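PDB 2UZ2: xenavidin from Xenopus tropicalis, which binds biotin inside an antiparallel beta-barrel, as other members of the avidin family do, and is a tetrameric frog glycoprotein. Local coordinates for residues S18-E23 / S49-Y54; G80-N85 / E90-M95; G64-W69 / D73-W78. All coordinates share one frame; numbering follows the deposited sequence. Where two conformers were deposited one is given.

Interaction 1 of 3, residues S18-E23 / S49-Y54; sequences SNLIIE and SPLTGY. With BTN (biotin), chain D.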
loop_
_atom_site.group_PDB
_atom_site.type_symbol
_atom_site.label_atom_id
_atom_site.label_comp_id
_atom_site.label_asym_id
_atom_site.label_seq_id
_atom_site.Cartn_x
_atom_site.Cartn_y
_atom_site.Cartn_z
ATOM N N SER B 18 -7.152 -11.800 15.809
ATOM C CA SER B 18 -6.412 -10.810 16.596
ATOM C C SER B 18 -7.384 -9.931 17.367
ATOM O O SER B 18 -8.503 -9.713 16.920
ATOM C CB SER B 18 -5.522 -9.932 15.714
ATOM O OG SER B 18 -4.621 -10.769 15.007
ATOM N N ASN B 19 -6.930 -9.469 18.522
ATOM C CA ASN B 19 -7.763 -8.735 19.451
ATOM C C ASN B 19 -7.229 -7.315 19.638
ATOM O O ASN B 19 -6.082 -7.134 20.071
ATOM C CB ASN B 19 -7.743 -9.523 20.760
ATOM C CG ASN B 19 -8.531 -8.882 21.855
ATOM O OD1 ASN B 19 -9.648 -8.399 21.633
ATOM N ND2 ASN B 19 -7.981 -8.909 23.077
ATOM N N LEU B 20 -8.063 -6.307 19.321
ATOM C CA LEU B 20 -7.707 -4.892 19.471
ATOM C C LEU B 20 -8.489 -4.376 20.678
ATOM O O LEU B 20 -9.689 -4.571 20.718
ATOM C CB LEU B 20 -8.094 -4.120 18.200
ATOM C CG LEU B 20 -8.196 -2.592 18.337
ATOM C CD1 LEU B 20 -6.797 -1.951 18.619
ATOM C CD2 LEU B 20 -8.865 -2.023 17.077
ATOM N N ILE B 21 -7.817 -3.779 21.651
ATOM C CA ILE B 21 -8.551 -3.221 22.822
ATOM C C ILE B 21 -8.207 -1.759 22.900
ATOM O O ILE B 21 -7.039 -1.383 22.952
ATOM C CB ILE B 21 -8.224 -3.939 24.152
ATOM C CG1 ILE B 21 -8.578 -5.423 24.041
ATOM C CG2 ILE B 21 -9.029 -3.246 25.330
ATOM C CD1 ILE B 21 -8.295 -6.224 25.322
ATOM N N ILE B 22 -9.222 -0.918 22.891
ATOM C CA ILE B 22 -9.006 0.528 23.069
ATOM C C ILE B 22 -9.506 0.881 24.453
ATOM O O ILE B 22 -10.704 0.716 24.748
ATOM C CB ILE B 22 -9.658 1.345 21.925
ATOM C CG1 ILE B 22 -8.886 1.026 20.633
ATOM C CG2 ILE B 22 -9.543 2.880 22.192
ATOM C CD1 ILE B 22 -9.406 1.613 19.353
ATOM N N GLU B 23 -8.571 1.356 25.283
ATOM C CA GLU B 23 -8.752 1.540 26.729
ATOM C C GLU B 23 -9.515 2.831 27.016
ATOM O O GLU B 23 -10.372 2.870 27.890
ATOM C CB GLU B 23 -7.381 1.631 27.435
ATOM C CG GLU B 23 -6.569 0.331 27.548
ATOM C CD GLU B 23 -5.031 0.550 27.702
ATOM O OE1 GLU B 23 -4.534 1.720 27.779
ATOM O OE2 GLU B 23 -4.297 -0.458 27.743
ATOM N N SER B 49 0.734 -6.101 23.119
ATOM C CA SER B 49 1.583 -4.973 22.779
ATOM C C SER B 49 0.817 -3.666 22.841
ATOM O O SER B 49 -0.379 -3.635 22.575
ATOM C CB SER B 49 2.186 -5.202 21.370
ATOM O OG SER B 49 2.989 -6.400 21.369
ATOM N N PRO B 50 1.490 -2.580 23.241
ATOM C CA PRO B 50 0.774 -1.317 23.393
ATOM C C PRO B 50 0.512 -0.578 22.083
ATOM O O PRO B 50 1.252 -0.735 21.119
ATOM C CB PRO B 50 1.729 -0.500 24.249
ATOM C CG PRO B 50 3.127 -0.990 23.813
ATOM C CD PRO B 50 2.913 -2.477 23.621
ATOM N N LEU B 51 -0.501 0.290 22.088
ATOM C CA LEU B 51 -0.758 1.125 20.930
ATOM C C LEU B 51 -1.149 2.525 21.363
ATOM O O LEU B 51 -1.651 2.719 22.493
ATOM C CB LEU B 51 -1.889 0.537 20.063
ATOM C CG LEU B 51 -3.311 0.504 20.662
ATOM C CD1 LEU B 51 -4.164 1.721 20.334
ATOM C CD2 LEU B 51 -4.007 -0.736 20.142
ATOM N N THR B 52 -0.942 3.467 20.446
ATOM C CA THR B 52 -1.400 4.868 20.634
ATOM C C THR B 52 -1.918 5.352 19.285
ATOM O O THR B 52 -1.383 4.961 18.225
ATOM C CB THR B 52 -0.257 5.814 21.077
ATOM O OG1 THR B 52 -0.819 7.065 21.514
ATOM C CG2 THR B 52 0.720 6.103 19.913
ATOM N N GLY B 53 -2.949 6.194 19.302
ATOM C CA GLY B 53 -3.446 6.729 18.049
ATOM C C GLY B 53 -4.451 7.827 18.292
ATOM O O GLY B 53 -4.520 8.413 19.394
ATOM N N TYR B 54 -5.169 8.141 17.226
ATOM C CA TYR B 54 -6.211 9.193 17.279
ATOM C C TYR B 54 -7.388 8.794 16.448
ATOM O O TYR B 54 -7.216 8.174 15.386
ATOM C CB TYR B 54 -5.727 10.473 16.647
ATOM C CG TYR B 54 -4.593 11.208 17.291
ATOM C CD1 TYR B 54 -4.785 12.077 18.359
ATOM C CD2 TYR B 54 -3.327 11.052 16.735
ATOM C CE1 TYR B 54 -3.677 12.770 18.904
ATOM C CE2 TYR B 54 -2.295 11.699 17.205
ATOM C CZ TYR B 54 -2.422 12.521 18.261
ATOM O OH TYR B 54 -1.291 13.137 18.684
HETATM C C11 BTN D . 6.277 -9.399 13.956
HETATM O O11 BTN D . 7.398 -8.924 13.658
HETATM O O12 BTN D . 6.100 -10.629 13.779
HETATM C C10 BTN D . 5.170 -8.528 14.521
HETATM C C9 BTN D . 3.794 -9.171 14.382
HETATM C C8 BTN D . 3.111 -8.739 13.072
HETATM C C7 BTN D . 1.601 -8.893 13.110
HETATM C C2 BTN D . 0.926 -8.429 11.811
HETATM S S1 BTN D . 0.973 -6.765 11.671
HETATM C C6 BTN D . -0.458 -6.748 10.531
HETATM C C5 BTN D . -1.301 -8.002 10.683
HETATM N N1 BTN D . -2.571 -7.829 11.394
HETATM C C3 BTN D . -2.594 -8.590 12.498
HETATM O O3 BTN D . -3.730 -8.934 13.253
HETATM N N2 BTN D . -1.371 -9.035 12.774
HETATM C C4 BTN D . -0.513 -8.930 11.603
#

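Interaction 2 of 3, residues G80-N85 / E90-M95; sequences GQCFLN and EILHTM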
loop_
_atom_site.group_PDB
_atom_site.type_symbol
_atom_site.label_atom_id
_atom_site.label_comp_id
_atom_site.label_asym_id
_atom_site.label_seq_id
_atom_site.Cartn_x
_atom_site.Cartn_y
_atom_site.Cartn_z
ATOM N N GLY B 80 -8.185 3.703 9.291
ATOM C CA GLY B 80 -9.449 3.198 8.794
ATOM C C GLY B 80 -10.583 4.095 9.156
ATOM O O GLY B 80 -10.376 5.226 9.602
ATOM N N GLN B 81 -11.777 3.559 8.993
ATOM C CA GLN B 81 -12.985 4.293 9.304
ATOM C C GLN B 81 -14.005 3.329 9.868
ATOM O O GLN B 81 -14.096 2.188 9.446
ATOM C CB GLN B 81 -13.521 5.010 8.068
ATOM C CG GLN B 81 -14.663 6.046 8.371
ATOM C CD GLN B 81 -15.066 6.890 7.162
ATOM O OE1 GLN B 81 -14.518 6.751 6.063
ATOM N NE2 GLN B 81 -16.057 7.744 7.354
ATOM N N CYS B 82 -14.781 3.810 10.832
ATOM C CA CYS B 82 -15.870 3.030 11.405
ATOM C C CYS B 82 -17.201 3.318 10.701
ATOM O O CYS B 82 -17.575 4.492 10.477
ATOM C CB CYS B 82 -15.993 3.341 12.908
ATOM S SG CYS B 82 -17.175 2.245 13.770
ATOM N N PHE B 83 -17.925 2.248 10.366
ATOM C CA PHE B 83 -19.273 2.378 9.817
ATOM C C PHE B 83 -20.247 1.485 10.595
ATOM O O PHE B 83 -19.827 0.656 11.418
ATOM C CB PHE B 83 -19.278 1.973 8.339
ATOM C CG PHE B 83 -18.387 2.810 7.457
ATOM C CD1 PHE B 83 -18.854 4.002 6.898
ATOM C CD2 PHE B 83 -17.099 2.383 7.143
ATOM C CE1 PHE B 83 -18.023 4.759 6.057
ATOM C CE2 PHE B 83 -16.263 3.142 6.300
ATOM C CZ PHE B 83 -16.749 4.324 5.750
ATOM N N LEU B 84 -21.541 1.674 10.375
ATOM C CA LEU B 84 -22.516 0.663 10.768
ATOM C C LEU B 84 -22.889 -0.141 9.535
ATOM O O LEU B 84 -23.203 0.439 8.487
ATOM C CB LEU B 84 -23.760 1.307 11.389
ATOM C CG LEU B 84 -23.508 2.091 12.682
ATOM C CD1 LEU B 84 -24.771 2.735 13.210
ATOM C CD2 LEU B 84 -22.884 1.178 13.761
ATOM N N ASN B 85 -22.852 -1.469 9.644
ATOM C CA ASN B 85 -23.265 -2.329 8.534
ATOM C C ASN B 85 -24.791 -2.404 8.393
ATOM O O ASN B 85 -25.534 -1.669 9.070
ATOM C CB ASN B 85 -22.622 -3.731 8.631
ATOM C CG ASN B 85 -23.153 -4.564 9.815
ATOM O OD1 ASN B 85 -24.168 -4.238 10.436
ATOM N ND2 ASN B 85 -22.447 -5.646 10.131
ATOM N N GLU B 90 -21.320 -2.360 14.426
ATOM C CA GLU B 90 -20.152 -1.504 14.189
ATOM C C GLU B 90 -19.065 -2.305 13.515
ATOM O O GLU B 90 -18.803 -3.478 13.881
ATOM C CB GLU B 90 -19.544 -0.971 15.488
ATOM C CG GLU B 90 -20.455 -0.341 16.473
ATOM C CD GLU B 90 -19.871 -0.399 17.880
ATOM O OE1 GLU B 90 -20.004 -1.447 18.544
ATOM O OE2 GLU B 90 -19.286 0.597 18.326
ATOM N N ILE B 91 -18.430 -1.691 12.512
ATOM C CA ILE B 91 -17.338 -2.340 11.791
ATOM C C ILE B 91 -16.224 -1.329 11.525
ATOM O O ILE B 91 -16.505 -0.178 11.173
ATOM C CB ILE B 91 -17.815 -2.993 10.451
ATOM C CG1 ILE B 91 -18.983 -3.966 10.700
ATOM C CG2 ILE B 91 -16.653 -3.667 9.714
ATOM C CD1 ILE B 91 -19.278 -4.902 9.538
ATOM N N LEU B 92 -14.979 -1.750 11.712
ATOM C CA LEU B 92 -13.866 -0.871 11.397
ATOM C C LEU B 92 -13.220 -1.433 10.144
ATOM O O LEU B 92 -12.694 -2.562 10.183
ATOM C CB LEU B 92 -12.832 -0.846 12.517
ATOM C CG LEU B 92 -13.333 -0.678 13.947
ATOM C CD1 LEU B 92 -12.167 -0.682 14.921
ATOM C CD2 LEU B 92 -14.101 0.621 14.049
ATOM N N HIS B 93 -13.246 -0.664 9.059
ATOM C CA HIS B 93 -12.480 -0.982 7.857
ATOM C C HIS B 93 -11.112 -0.342 7.930
ATOM O O HIS B 93 -11.003 0.874 7.991
ATOM C CB HIS B 93 -13.199 -0.518 6.573
ATOM C CG HIS B 93 -14.438 -1.286 6.256
ATOM N ND1 HIS B 93 -14.446 -2.654 6.089
ATOM C CD2 HIS B 93 -15.695 -0.870 5.996
ATOM C CE1 HIS B 93 -15.673 -3.051 5.796
ATOM N NE2 HIS B 93 -16.452 -1.987 5.742
ATOM N N THR B 94 -10.057 -1.161 7.871
ATOM C CA THR B 94 -8.692 -0.683 8.022
ATOM C C THR B 94 -7.759 -1.205 6.934
ATOM O O THR B 94 -7.986 -2.241 6.321
ATOM C CB THR B 94 -8.053 -1.116 9.368
ATOM O OG1 THR B 94 -7.699 -2.502 9.339
ATOM C CG2 THR B 94 -9.047 -0.798 10.579
ATOM N N MET B 95 -6.719 -0.421 6.729
ATOM C CA MET B 95 -5.557 -0.934 6.042
ATOM C C MET B 95 -4.358 -0.684 6.916
ATOM O O MET B 95 -4.388 0.180 7.819
ATOM C CB MET B 95 -5.432 -0.272 4.699
ATOM C CG MET B 95 -6.678 -0.541 3.881
ATOM S SD MET B 95 -6.379 -0.230 2.173
ATOM C CE MET B 95 -5.452 -1.717 1.755
#

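Interaction 3 of 3, residues G64-W69 / D73-W78; sequences GFTVHW and DSITVW. With BTN (biotin), chain D.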
loop_
_atom_site.group_PDB
_atom_site.type_symbol
_atom_site.label_atom_id
_atom_site.label_comp_id
_atom_site.label_asym_id
_atom_site.label_seq_id
_atom_site.Cartn_x
_atom_site.Cartn_y
_atom_site.Cartn_z
ATOM N N GLY B 64 -6.397 6.386 13.310
ATOM C CA GLY B 64 -5.157 5.678 12.977
ATOM C C GLY B 64 -4.460 5.322 14.261
ATOM O O GLY B 64 -4.654 5.998 15.276
ATOM N N PHE B 65 -3.629 4.281 14.232
ATOM C CA PHE B 65 -2.835 3.976 15.432
ATOM C C PHE B 65 -1.595 3.186 15.095
ATOM O O PHE B 65 -1.499 2.610 14.007
ATOM C CB PHE B 65 -3.669 3.234 16.505
ATOM C CG PHE B 65 -4.230 1.893 16.034
ATOM C CD1 PHE B 65 -3.500 0.713 16.213
ATOM C CD2 PHE B 65 -5.500 1.826 15.481
ATOM C CE1 PHE B 65 -4.043 -0.496 15.833
ATOM C CE2 PHE B 65 -6.052 0.609 15.068
ATOM C CZ PHE B 65 -5.298 -0.567 15.243
ATOM N N THR B 66 -0.659 3.176 16.027
ATOM C CA THR B 66 0.609 2.422 15.847
ATOM C C THR B 66 0.674 1.380 16.953
ATOM O O THR B 66 0.369 1.721 18.118
ATOM C CB THR B 66 1.807 3.373 16.048
ATOM O OG1 THR B 66 1.709 4.515 15.163
ATOM C CG2 THR B 66 3.160 2.643 15.874
ATOM N N VAL B 67 1.123 0.161 16.612
ATOM C CA VAL B 67 1.370 -0.866 17.614
ATOM C C VAL B 67 2.865 -1.039 17.743
ATOM O O VAL B 67 3.560 -1.205 16.757
ATOM C CB VAL B 67 0.699 -2.208 17.266
ATOM C CG1 VAL B 67 1.111 -3.289 18.263
ATOM C CG2 VAL B 67 -0.826 -2.048 17.320
ATOM N N HIS B 68 3.354 -0.971 18.974
ATOM C CA HIS B 68 4.783 -1.133 19.295
ATOM C C HIS B 68 4.999 -2.574 19.767
ATOM O O HIS B 68 4.937 -2.861 20.948
ATOM C CB HIS B 68 5.099 -0.104 20.386
ATOM C CG HIS B 68 6.525 -0.069 20.851
ATOM N ND1 HIS B 68 7.576 -0.626 20.163
ATOM C CD2 HIS B 68 7.063 0.527 21.942
ATOM C CE1 HIS B 68 8.698 -0.433 20.845
ATOM N NE2 HIS B 68 8.413 0.303 21.908
ATOM N N TRP B 69 5.237 -3.485 18.821
ATOM C CA TRP B 69 5.254 -4.919 19.159
ATOM C C TRP B 69 6.274 -5.154 20.257
ATOM O O TRP B 69 7.440 -4.759 20.120
ATOM C CB TRP B 69 5.611 -5.771 17.928
ATOM C CG TRP B 69 4.627 -5.573 16.821
ATOM C CD1 TRP B 69 4.857 -4.932 15.638
ATOM C CD2 TRP B 69 3.251 -5.986 16.805
ATOM N NE1 TRP B 69 3.705 -4.923 14.869
ATOM C CE2 TRP B 69 2.701 -5.557 15.572
ATOM C CE3 TRP B 69 2.428 -6.672 17.721
ATOM C CZ2 TRP B 69 1.354 -5.798 15.207
ATOM C CZ3 TRP B 69 1.077 -6.898 17.371
ATOM C CH2 TRP B 69 0.561 -6.475 16.123
ATOM N N ASP B 73 11.295 -6.489 16.532
ATOM C CA ASP B 73 11.737 -5.118 16.198
ATOM C C ASP B 73 10.889 -4.446 15.124
ATOM O O ASP B 73 11.258 -3.373 14.605
ATOM C CB ASP B 73 13.234 -5.092 15.830
ATOM C CG ASP B 73 14.130 -5.543 16.985
ATOM O OD1 ASP B 73 13.760 -5.311 18.159
ATOM O OD2 ASP B 73 15.200 -6.141 16.720
ATOM N N SER B 74 9.713 -5.026 14.848
ATOM C CA SER B 74 8.751 -4.487 13.873
ATOM C C SER B 74 7.814 -3.439 14.454
ATOM O O SER B 74 7.706 -3.285 15.677
ATOM C CB SER B 74 7.873 -5.625 13.340
ATOM O OG SER B 74 8.681 -6.619 12.727
ATOM N N ILE B 75 7.142 -2.698 13.577
ATOM C CA ILE B 75 6.098 -1.739 13.958
ATOM C C ILE B 75 4.986 -1.928 12.941
ATOM O O ILE B 75 5.256 -2.285 11.789
ATOM C CB ILE B 75 6.604 -0.276 13.841
ATOM C CG1 ILE B 75 7.674 0.074 14.908
ATOM C CG2 ILE B 75 5.406 0.689 13.853
ATOM C CD1 ILE B 75 7.142 0.213 16.348
ATOM N N THR B 76 3.737 -1.789 13.370
ATOM C CA THR B 76 2.627 -1.776 12.402
ATOM C C THR B 76 1.753 -0.568 12.673
ATOM O O THR B 76 1.525 -0.223 13.843
ATOM C CB THR B 76 1.773 -3.041 12.487
ATOM O OG1 THR B 76 2.624 -4.187 12.333
ATOM C CG2 THR B 76 0.672 -3.051 11.395
ATOM N N VAL B 77 1.295 0.054 11.591
ATOM C CA VAL B 77 0.325 1.167 11.686
ATOM C C VAL B 77 -0.937 0.760 10.953
ATOM O O VAL B 77 -0.872 0.072 9.939
ATOM C CB VAL B 77 0.879 2.519 11.144
ATOM C CG1 VAL B 77 2.049 3.049 12.058
ATOM C CG2 VAL B 77 1.359 2.419 9.661
ATOM N N TRP B 78 -2.081 1.173 11.498
ATOM C CA TRP B 78 -3.384 0.964 10.850
ATOM C C TRP B 78 -4.077 2.297 10.704
ATOM O O TRP B 78 -3.989 3.167 11.589
ATOM C CB TRP B 78 -4.319 0.150 11.746
ATOM C CG TRP B 78 -4.091 -1.341 11.828
ATOM C CD1 TRP B 78 -4.866 -2.311 11.253
ATOM C CD2 TRP B 78 -3.130 -2.030 12.639
ATOM N NE1 TRP B 78 -4.450 -3.561 11.648
ATOM C CE2 TRP B 78 -3.376 -3.416 12.487
ATOM C CE3 TRP B 78 -2.071 -1.609 13.470
ATOM C CZ2 TRP B 78 -2.604 -4.390 13.132
ATOM C CZ3 TRP B 78 -1.314 -2.575 14.122
ATOM C CH2 TRP B 78 -1.570 -3.933 13.955
HETATM C C11 BTN D . 6.277 -9.399 13.956
HETATM O O11 BTN D . 7.398 -8.924 13.658
HETATM O O12 BTN D . 6.100 -10.629 13.779
HETATM C C10 BTN D . 5.170 -8.528 14.521
HETATM C C9 BTN D . 3.794 -9.171 14.382
HETATM C C8 BTN D . 3.111 -8.739 13.072
HETATM C C7 BTN D . 1.601 -8.893 13.110
HETATM C C2 BTN D . 0.926 -8.429 11.811
HETATM S S1 BTN D . 0.973 -6.765 11.671
HETATM C C6 BTN D . -0.458 -6.748 10.531
HETATM C C5 BTN D . -1.301 -8.002 10.683
HETATM N N1 BTN D . -2.571 -7.829 11.394
HETATM C C3 BTN D . -2.594 -8.590 12.498
HETATM O O3 BTN D . -3.730 -8.934 13.253
HETATM N N2 BTN D . -1.371 -9.035 12.774
HETATM C C4 BTN D . -0.513 -8.930 11.603
#

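Interaction 1 of 3, residues S18-E23 / S49-Y54
L20 CD1 and L51 CD2, the methyls that carry this contact, come to the same side of the F65 ring, above it but outside its rim, while W78 CB lies over the opposite face. The leucines bring no flat group of their own. They meet through those methyls at 3.4 Å, closer than two methyl carbons normally come, and the side chains cross at about a right angle. L20 reaches the meeting point with CG anti to its backbone N (chi1 162°), which brings its end nearer to L51 than the direction of its CB suggests. L51 starts out facing residues 18-23; its CG sits between backbone N and carbonyl carbon, and its chi2 of 92° lies away from a staggered value. The short methyl contact indicates close packing, and the unstaggered torsion is consistent with it, although the two segments bury just 101 Å² against each other. At the start of the first segment, S18 works on a different target: its OG donates a hydrogen bond of 2.7 Å to O3 of biotin, with a C3-O3-OG angle near 141°. S18 CB also approaches O3, at 3.2 Å. The main-chain amide of S38 bonds to the same OG, and N14 OD1 holds S18 N, so second-shell groups probably help fix the serine. The leucine pair is packing inside the avidin barrel, away from the biotin; of the two segments, S18 alone reaches the ligand. The strands 19-25 and 49-55 are not sheet neighbours: strand 30-36 runs between them, paired through its backbone with 19-25, and its F31 touches both I22 and L51. L20 also meets W12 of strand 10-14, L51 meets V67 of strand 62-68, and T52 OG1 bonds to T52 OG1 of a second subunit.

Interaction 2 of 3, residues G80-N85 / E90-M95
I91 O receives two donors from the facing strand: F83 N at 2.9 Å with a fairly straight N-H...O angle of 163°, and the CA-H of C82, a longer contact of 3.3 Å between C82 CA and I91 O. F83 O bonds to I91 N in return. The Q81 and H93 backbones form the same kind of reciprocal pair. Four backbone bonds thus tie the strands at two antiparallel hydrogen-bonded pairs, alternating with non-hydrogen-bonded ones, in a beta hairpin of the avidin barrel whose strands run at 159°. Side chains sort by face. On one, C82 SG touches L92 CD2 at 3.5 Å and is disulfide-bonded to C6. On the other, CD2 of F83 meets the edge of the H93 imidazole at its CD2 (3.7 Å), the two side chains crossing at about a right angle, while I91 CG2, in one of its two conformers, lies over a face of that imidazole, toward the rim. H93 ND1 bonds to T118, and NE2 to E105 of a second subunit. Beyond the strand, N85 packs across CD1 of that I91 conformer, its OD1 accepting from E89 N. G80 CA lies so near H93 O, 2.9 Å, that a CB there would collide with it.

Interaction 3 of 3, residues G64-W69 / D73-W78
W69 spreads one indole face against the biotin chain, with C9 of biotin 3.9 Å above the plane and over its centre, while V67 CG1 packs on the opposite face. T76 OG1 then approaches the edge of this indole, within 3° of its plane, and accepts the bond from W69 NE1 at 2.9 Å. The same OG1 stands 3.1 Å from S1 of biotin, so one hydroxyl both helps fix the rotation of the indole and lines the thioether. At the carboxylate end, S74 OG donates to O11 at 2.8 Å. W78, also in the first shell, brings CZ2 no nearer to biotin N1 than 3.9 Å, a packing contact. A leucine in place of W69 would probably leave T76 OG1 without its N-H donor and the biotin chain without the flat wall beside C9. T76 CG2 rests on one face of W78. From the second shell, F65 CE1 covers the other, the F65 and W78 planes nearly parallel (17°) but slid apart, so overlap is slight. V67 CG2 touches W78 CZ3 at 3.3 Å, and CZ2 of W69 abuts W78 CH2. Beneath these groups, antiparallel backbone bonds pair F65 with W78 and V67 with T76; V67 N to T76 O is 2.8 Å and nearly straight (173°), its return bond weak. This beta hairpin of the avidin barrel is flanked by strand 49-55 along 62-68 and by strand 90-99 along 75-84, while T66, I75 and V77 pack against a second subunit.

How the interactions relate
All three contacts belong to one closed eight-stranded antiparallel barrel, and along the chain they follow in the order interaction 1, interaction 3, interaction 2. Interactions 1 and 3 are closest, their centres about 9 Å apart: strands 49-55 and 62-68 are sheet neighbours, probably bonded T66 N to T52 O, and both contacts reach biotin. Interactions 2 and 3 share the long strand 75-84, yet their centres lie about 18 Å apart, since 73-78 serves the pocket and 80-85 the end beyond it. Interactions 1 and 2, about 15 Å apart, meet where L20 packs on L92. Interactions 1 and 3 thus serve the pocket, and all three also reach a subunit interface.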